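Local coordinates for sulfur oxygenase/reductase (PDB 6QPA), which probably disproportionates and oxidises elemental sulfur with molecular oxygen at a mononuclear iron site, assembled as a hollow 24-subunit particle, at residues A288-D291 and K292-Y296. Sequence-based numbering, arbitrary orientation.
Sequences AHLD and KGPYY
L290 reaches round the bend of the chain to P294: its CD1 lies 3.8 Å from P294 CD, one methyl of the leucine against the ring carbon next to the proline nitrogen. The same CD1 packs on the peptide joining G293 and P294, 3.7 Å from G293 O. L290 CG stands anti to its own carbonyl carbon (chi1 -59°), and a nearly straight second torsion (-176°) carries CD1 forward to that peptide. The G293-P294 bond is cis, and G293, with no side chain, takes a backbone conformation with positive phi just before it. Both apolar side chains also rest on H165 of strand 159-167, and L290 touches F175 of helix 172-189. At the corner between L290 and P294, D291 and K292 form a classic beta bulge opposite W166, where strand 290-305 pairs antiparallel with strand 159-167, consistent with the dimeric alpha-beta barrel superfamily. Both CB atoms leave on the same side of the chain, and the side chains part further out. The D291 carboxylate leads away from 292-296, and its OD1 is hydrogen-bonded to Y235 OH of the second subunit. K292, fully extended with CG anti to its backbone N (chi1 -174°), makes cation-pi contacts with W166 and with W115 of the second subunit. Q211 of that subunit accepts a hydrogen bond from G293 N through OE1.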
ATOM      1  N   ALA A 288     -24.996  44.318  43.484  1.00 30.27           N
ATOM      2  CA  ALA A 288     -24.860  44.798  44.848  1.00 32.24           C
ATOM      3  C   ALA A 288     -25.630  43.963  45.861  1.00 32.35           C
ATOM      4  O   ALA A 288     -25.394  44.119  47.060  1.00 32.70           O
ATOM      5  CB  ALA A 288     -25.328  46.259  44.944  1.00 33.14           C
ATOM      6  N   HIS A 289     -26.533  43.081  45.425  1.00 31.47           N
ATOM      7  CA  HIS A 289     -27.402  42.376  46.357  1.00 33.14           C
ATOM      8  C   HIS A 289     -27.138  40.884  46.421  1.00 31.07           C
ATOM      9  O   HIS A 289     -27.931  40.150  47.021  1.00 34.39           O
ATOM     10  CB  HIS A 289     -28.854  42.646  45.988  1.00 33.76           C
ATOM     11  CG  HIS A 289     -29.170  44.105  45.920  1.00 37.18           C
ATOM     12  ND1 HIS A 289     -28.971  44.952  46.992  1.00 39.84           N
ATOM     13  CD2 HIS A 289     -29.675  44.868  44.924  1.00 36.46           C
ATOM     14  CE1 HIS A 289     -29.334  46.176  46.655  1.00 37.29           C
ATOM     15  NE2 HIS A 289     -29.758  46.154  45.404  1.00 36.40           N
ATOM     16  N   LEU A 290     -26.043  40.420  45.834  1.00 32.50           N
ATOM     17  CA  LEU A 290     -25.798  39.002  45.645  1.00 33.01           C
ATOM     18  C   LEU A 290     -24.803  38.459  46.655  1.00 35.39           C
ATOM     19  O   LEU A 290     -23.776  39.084  46.937  1.00 35.49           O
ATOM     20  CB  LEU A 290     -25.264  38.731  44.243  1.00 25.93           C
ATOM     21  CG  LEU A 290     -26.159  39.150  43.089  1.00 32.87           C
ATOM     22  CD1 LEU A 290     -25.482  38.709  41.769  1.00 33.14           C
ATOM     23  CD2 LEU A 290     -27.542  38.527  43.245  1.00 30.75           C
ATOM     24  N   ASP A 291     -25.117  37.280  47.186  1.00 31.99           N
ATOM     25  CA  ASP A 291     -24.105  36.444  47.821  1.00 28.17           C
ATOM     26  C   ASP A 291     -23.348  35.602  46.809  1.00 30.81           C
ATOM     27  O   ASP A 291     -22.177  35.275  47.025  1.00 32.13           O
ATOM     28  CB  ASP A 291     -24.749  35.519  48.842  1.00 25.08           C
ATOM     29  CG  ASP A 291     -24.952  36.190  50.172  1.00 35.19           C
ATOM     30  OD1 ASP A 291     -24.118  37.041  50.522  1.00 37.27           O
ATOM     31  OD2 ASP A 291     -25.945  35.882  50.856  1.00 33.30           O
ATOM     32  N   LYS A 292     -24.005  35.205  45.733  1.00 30.48           N
ATOM     33  CA  LYS A 292     -23.389  34.304  44.775  1.00 32.97           C
ATOM     34  C   LYS A 292     -23.881  34.628  43.375  1.00 26.75           C
ATOM     35  O   LYS A 292     -25.066  34.911  43.176  1.00 27.58           O
ATOM     36  CB  LYS A 292     -23.711  32.842  45.127  1.00 38.82           C
ATOM     37  CG  LYS A 292     -22.982  31.807  44.257  1.00 40.36           C
ATOM     38  CD  LYS A 292     -23.236  30.379  44.763  1.00 38.61           C
ATOM     39  CE  LYS A 292     -22.339  29.377  44.033  1.00 40.68           C
ATOM     40  NZ  LYS A 292     -22.502  28.039  44.623  1.00 49.27           N
ATOM     41  N   GLY A 293     -22.986  34.531  42.403  1.00 30.99           N
ATOM     42  CA  GLY A 293     -23.365  34.732  41.025  1.00 27.76           C
ATOM     43  C   GLY A 293     -23.016  36.123  40.534  1.00 37.67           C
ATOM     44  O   GLY A 293     -22.304  36.886  41.200  1.00 34.63           O
ATOM     45  N   PRO A 294     -23.525  36.486  39.345  1.00 37.02           N
ATOM     46  CA  PRO A 294     -24.384  35.618  38.526  1.00 31.85           C
ATOM     47  C   PRO A 294     -23.605  34.545  37.766  1.00 32.84           C
ATOM     48  O   PRO A 294     -22.431  34.730  37.483  1.00 32.43           O
ATOM     49  CB  PRO A 294     -25.038  36.592  37.542  1.00 34.44           C
ATOM     50  CG  PRO A 294     -24.073  37.724  37.438  1.00 40.57           C
ATOM     51  CD  PRO A 294     -23.325  37.813  38.736  1.00 34.36           C
ATOM     52  N   TYR A 295     -24.263  33.422  37.481  1.00 32.96           N
ATOM     53  CA  TYR A 295     -23.713  32.361  36.647  1.00 34.00           C
ATOM     54  C   TYR A 295     -24.762  32.009  35.598  1.00 34.53           C
ATOM     55  O   TYR A 295     -25.903  31.683  35.940  1.00 28.40           O
ATOM     56  CB  TYR A 295     -23.347  31.131  37.486  1.00 33.25           C
ATOM     57  CG  TYR A 295     -22.628  30.031  36.704  1.00 39.25           C
ATOM     58  CD1 TYR A 295     -21.281  30.147  36.385  1.00 32.11           C
ATOM     59  CD2 TYR A 295     -23.297  28.870  36.312  1.00 34.43           C
ATOM     60  CE1 TYR A 295     -20.612  29.136  35.687  1.00 33.66           C
ATOM     61  CE2 TYR A 295     -22.646  27.863  35.627  1.00 37.53           C
ATOM     62  CZ  TYR A 295     -21.308  28.000  35.306  1.00 37.52           C
ATOM     63  OH  TYR A 295     -20.678  26.987  34.627  1.00 36.18           O
ATOM     64  N   TYR A 296     -24.391  32.094  34.325  1.00 26.99           N
ATOM     65  CA  TYR A 296     -25.333  31.918  33.230  1.00 28.33           C
ATOM     66  C   TYR A 296     -25.040  30.614  32.496  1.00 37.04           C
ATOM     67  O   TYR A 296     -23.953  30.453  31.934  1.00 31.69           O
ATOM     68  CB  TYR A 296     -25.251  33.110  32.278  1.00 29.26           C
ATOM     69  CG  TYR A 296     -26.040  34.303  32.798  1.00 35.90           C
ATOM     70  CD1 TYR A 296     -27.396  34.395  32.566  1.00 40.90           C
ATOM     71  CD2 TYR A 296     -25.439  35.302  33.542  1.00 37.43           C
ATOM     72  CE1 TYR A 296     -28.143  35.442  33.016  1.00 48.27           C
ATOM     73  CE2 TYR A 296     -26.191  36.375  34.019  1.00 43.19           C
ATOM     74  CZ  TYR A 296     -27.550  36.429  33.751  1.00 51.48           C
ATOM     75  OH  TYR A 296     -28.357  37.459  34.196  1.00 60.65           O
TER